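Minor capsid protein VP1 (Human bocavirus 3, PDB 5US7) probably self-assembles, together with its size variants, into a T=1 icosahedral parvovirus capsid of 60 subunits with a channel at each five-fold axis. Local coordinates at residues A[100-105]-A[175-180]. Sequence-based numbering, arbitrary orientation.
Sequences FNQYSS and EDVMPE
Ser105 gives its hydroxyl proton to the backbone carbonyl of Met178, with Ser105 OG 2.6 Å from Met178 O. The donor approaches to one side of the C=O direction and is tilted 29° from the carbonyl plane. With OG anti to its own carbonyl carbon (chi1 -62°), the serine turns the hydroxyl toward the 175-180 loop. A small residue suits a place where the chains run close, Ser105 CA and Glu180 CA being 4.4 Å apart.

Val177 packs beside this bond. Val177 CG1 lies 3.3 Å from Asn101 O and also touches Ser105 OG, while the extended chain of Gln102 crosses the valine and puts Gln102 OE1 3.4 Å from Val177 CB. A compact branched side chain suits a place where one methyl meets several neighbours at once.

Met178 holds CG anti to its backbone N and runs straight out to sulfur. Met178 SD lies 3.8 Å from Phe100 CD1, at the ring edge, 82° off the ring normal. In this Met-aromatic contact the slim, unbranched methionine reaches a ring whose other neighbours include Cys474 of strand 466-482; Met178 also touches Trp186 of strand 185-190.

At the other end, Glu180 lays its methylene chain along Ser104: Glu180 CG lies 3.3 Å from Ser104 O and also touches Ser104 CB. The chain then bends at chi2 and sends its carboxylate to a salt bridge with Arg412.

The contact thus joins the short helix 103-106 to the loop preceding strand 185-190, against strands 54-65, 185-190 and 466-482 of the jelly-roll core of parvovirus capsid proteins. Aliphatic carbons here pack largely against oxygens of 100-105, one serine hydroxyl satisfies a backbone carbonyl, and the glutamate contributes its aliphatic part while its charge is paired elsewhere.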
ATOM      1  N   PHE A 100      74.688  47.617 -46.789  1.00 39.48           N
ATOM      2  CA  PHE A 100      75.148  46.412 -46.119  1.00 39.48           C
ATOM      3  C   PHE A 100      75.729  45.385 -47.069  1.00 39.48           C
ATOM      4  O   PHE A 100      76.008  44.263 -46.646  1.00 39.48           O
ATOM      5  CB  PHE A 100      74.015  45.778 -45.324  1.00 38.35           C
ATOM      6  CG  PHE A 100      73.525  46.626 -44.212  1.00 38.35           C
ATOM      7  CD1 PHE A 100      74.218  46.688 -43.027  1.00 38.35           C
ATOM      8  CD2 PHE A 100      72.368  47.352 -44.341  1.00 38.35           C
ATOM      9  CE1 PHE A 100      73.772  47.467 -41.999  1.00 38.35           C
ATOM     10  CE2 PHE A 100      71.917  48.128 -43.315  1.00 38.35           C
ATOM     11  CZ  PHE A 100      72.620  48.187 -42.142  1.00 38.35           C
ATOM     12  N   ASN A 101      75.899  45.721 -48.338  1.00 40.10           N
ATOM     13  CA  ASN A 101      76.140  44.709 -49.357  1.00 40.10           C
ATOM     14  C   ASN A 101      77.639  44.504 -49.508  1.00 40.10           C
ATOM     15  O   ASN A 101      78.314  45.254 -50.210  1.00 40.10           O
ATOM     16  CB  ASN A 101      75.504  45.164 -50.662  1.00 42.58           C
ATOM     17  CG  ASN A 101      75.529  44.116 -51.715  1.00 42.58           C
ATOM     18  OD1 ASN A 101      75.498  42.937 -51.420  1.00 42.58           O
ATOM     19  ND2 ASN A 101      75.572  44.540 -52.965  1.00 42.58           N
ATOM     20  N   GLN A 102      78.134  43.431 -48.894  1.00 39.54           N
ATOM     21  CA  GLN A 102      79.481  42.897 -49.041  1.00 39.54           C
ATOM     22  C   GLN A 102      79.628  41.767 -48.037  1.00 39.54           C
ATOM     23  O   GLN A 102      78.938  41.765 -47.019  1.00 39.54           O
ATOM     24  CB  GLN A 102      80.532  43.969 -48.799  1.00 42.39           C
ATOM     25  CG  GLN A 102      81.935  43.534 -49.037  1.00 42.39           C
ATOM     26  CD  GLN A 102      82.889  44.673 -48.905  1.00 42.39           C
ATOM     27  OE1 GLN A 102      82.477  45.818 -48.777  1.00 42.39           O
ATOM     28  NE2 GLN A 102      84.174  44.372 -48.899  1.00 42.39           N
ATOM     29  N   TYR A 103      80.537  40.828 -48.268  1.00 38.26           N
ATOM     30  CA  TYR A 103      80.703  39.759 -47.294  1.00 38.26           C
ATOM     31  C   TYR A 103      81.619  40.177 -46.161  1.00 38.26           C
ATOM     32  O   TYR A 103      81.360  39.856 -44.999  1.00 38.26           O
ATOM     33  CB  TYR A 103      81.233  38.504 -47.964  1.00 36.97           C
ATOM     34  CG  TYR A 103      80.284  37.934 -48.967  1.00 36.97           C
ATOM     35  CD1 TYR A 103      79.254  37.104 -48.582  1.00 36.97           C
ATOM     36  CD2 TYR A 103      80.429  38.214 -50.300  1.00 36.97           C
ATOM     37  CE1 TYR A 103      78.395  36.588 -49.497  1.00 36.97           C
ATOM     38  CE2 TYR A 103      79.577  37.703 -51.214  1.00 36.97           C
ATOM     39  CZ  TYR A 103      78.567  36.890 -50.813  1.00 36.97           C
ATOM     40  OH  TYR A 103      77.721  36.392 -51.761  1.00 36.97           O
ATOM     41  N   SER A 104      82.694  40.887 -46.484  1.00 39.31           N
ATOM     42  CA  SER A 104      83.666  41.286 -45.483  1.00 39.31           C
ATOM     43  C   SER A 104      83.067  42.164 -44.404  1.00 39.31           C
ATOM     44  O   SER A 104      83.708  42.377 -43.374  1.00 39.31           O
ATOM     45  CB  SER A 104      84.824  42.002 -46.156  1.00 41.44           C
ATOM     46  OG  SER A 104      84.376  43.176 -46.790  1.00 41.44           O
ATOM     47  N   SER A 105      81.864  42.678 -44.611  1.00 37.61           N
ATOM     48  CA  SER A 105      81.198  43.436 -43.566  1.00 37.61           C
ATOM     49  C   SER A 105      80.581  42.516 -42.527  1.00 37.61           C
ATOM     50  O   SER A 105      80.582  42.832 -41.337  1.00 37.61           O
ATOM     51  CB  SER A 105      80.131  44.330 -44.184  1.00 39.57           C
ATOM     52  OG  SER A 105      80.719  45.259 -45.069  1.00 39.57           O
ATOM     53  N   GLU A 175      82.447  51.580 -52.682  1.00 56.60           N
ATOM     54  CA  GLU A 175      82.792  51.905 -51.310  1.00 56.60           C
ATOM     55  C   GLU A 175      81.654  52.702 -50.693  1.00 56.60           C
ATOM     56  O   GLU A 175      80.861  53.298 -51.412  1.00 56.60           O
ATOM     57  CB  GLU A 175      84.083  52.710 -51.284  1.00 65.67           C
ATOM     58  CG  GLU A 175      85.250  51.939 -51.833  1.00 65.67           C
ATOM     59  CD  GLU A 175      86.478  52.789 -52.019  1.00 65.67           C
ATOM     60  OE1 GLU A 175      86.367  54.027 -51.919  1.00 65.67           O
ATOM     61  OE2 GLU A 175      87.556  52.214 -52.277  1.00 65.67           O
ATOM     62  N   ASP A 176      81.665  52.816 -49.357  1.00 48.85           N
ATOM     63  CA  ASP A 176      80.547  53.160 -48.466  1.00 48.85           C
ATOM     64  C   ASP A 176      79.908  51.964 -47.782  1.00 48.85           C
ATOM     65  O   ASP A 176      78.949  52.135 -47.026  1.00 48.85           O
ATOM     66  CB  ASP A 176      79.391  53.917 -49.152  1.00 52.19           C
ATOM     67  CG  ASP A 176      78.541  53.051 -50.089  1.00 52.19           C
ATOM     68  OD1 ASP A 176      78.735  51.821 -50.173  1.00 52.19           O
ATOM     69  OD2 ASP A 176      77.659  53.621 -50.764  1.00 52.19           O
ATOM     70  N   VAL A 177      80.385  50.755 -48.042  1.00 44.69           N
ATOM     71  CA  VAL A 177      79.707  49.610 -47.458  1.00 44.69           C
ATOM     72  C   VAL A 177      80.001  49.638 -45.964  1.00 44.69           C
ATOM     73  O   VAL A 177      80.808  50.445 -45.498  1.00 44.69           O
ATOM     74  CB  VAL A 177      80.174  48.302 -48.126  1.00 43.56           C
ATOM     75  CG1 VAL A 177      79.379  47.110 -47.647  1.00 43.56           C
ATOM     76  CG2 VAL A 177      80.061  48.420 -49.612  1.00 43.56           C
ATOM     77  N   MET A 178      79.361  48.759 -45.213  1.00 41.15           N
ATOM     78  CA  MET A 178      79.584  48.676 -43.783  1.00 41.15           C
ATOM     79  C   MET A 178      81.058  48.397 -43.528  1.00 41.15           C
ATOM     80  O   MET A 178      81.643  47.549 -44.209  1.00 41.15           O
ATOM     81  CB  MET A 178      78.723  47.559 -43.210  1.00 42.13           C
ATOM     82  CG  MET A 178      78.687  47.451 -41.721  1.00 42.13           C
ATOM     83  SD  MET A 178      77.497  46.180 -41.263  1.00 42.13           S
ATOM     84  CE  MET A 178      77.469  46.323 -39.490  1.00 42.13           C
ATOM     85  N   PRO A 179      81.694  49.085 -42.584  1.00 40.37           N
ATOM     86  CA  PRO A 179      83.132  48.892 -42.378  1.00 40.37           C
ATOM     87  C   PRO A 179      83.471  47.436 -42.112  1.00 40.37           C
ATOM     88  O   PRO A 179      82.826  46.763 -41.306  1.00 40.37           O
ATOM     89  CB  PRO A 179      83.429  49.774 -41.166  1.00 38.86           C
ATOM     90  CG  PRO A 179      82.418  50.811 -41.228  1.00 38.86           C
ATOM     91  CD  PRO A 179      81.172  50.155 -41.729  1.00 38.86           C
ATOM     92  N   GLU A 180      84.489  46.954 -42.823  1.00 44.50           N
ATOM     93  CA  GLU A 180      84.920  45.569 -42.689  1.00 44.50           C
ATOM     94  C   GLU A 180      85.326  45.260 -41.263  1.00 44.50           C
ATOM     95  O   GLU A 180      85.097  44.152 -40.773  1.00 44.50           O
ATOM     96  CB  GLU A 180      86.072  45.315 -43.667  1.00 47.98           C
ATOM     97  CG  GLU A 180      86.623  43.910 -43.733  1.00 47.98           C
ATOM     98  CD  GLU A 180      87.629  43.622 -42.647  1.00 47.98           C
ATOM     99  OE1 GLU A 180      88.194  44.588 -42.098  1.00 47.98           O
ATOM    100  OE2 GLU A 180      87.870  42.434 -42.354  1.00 47.98           O
TER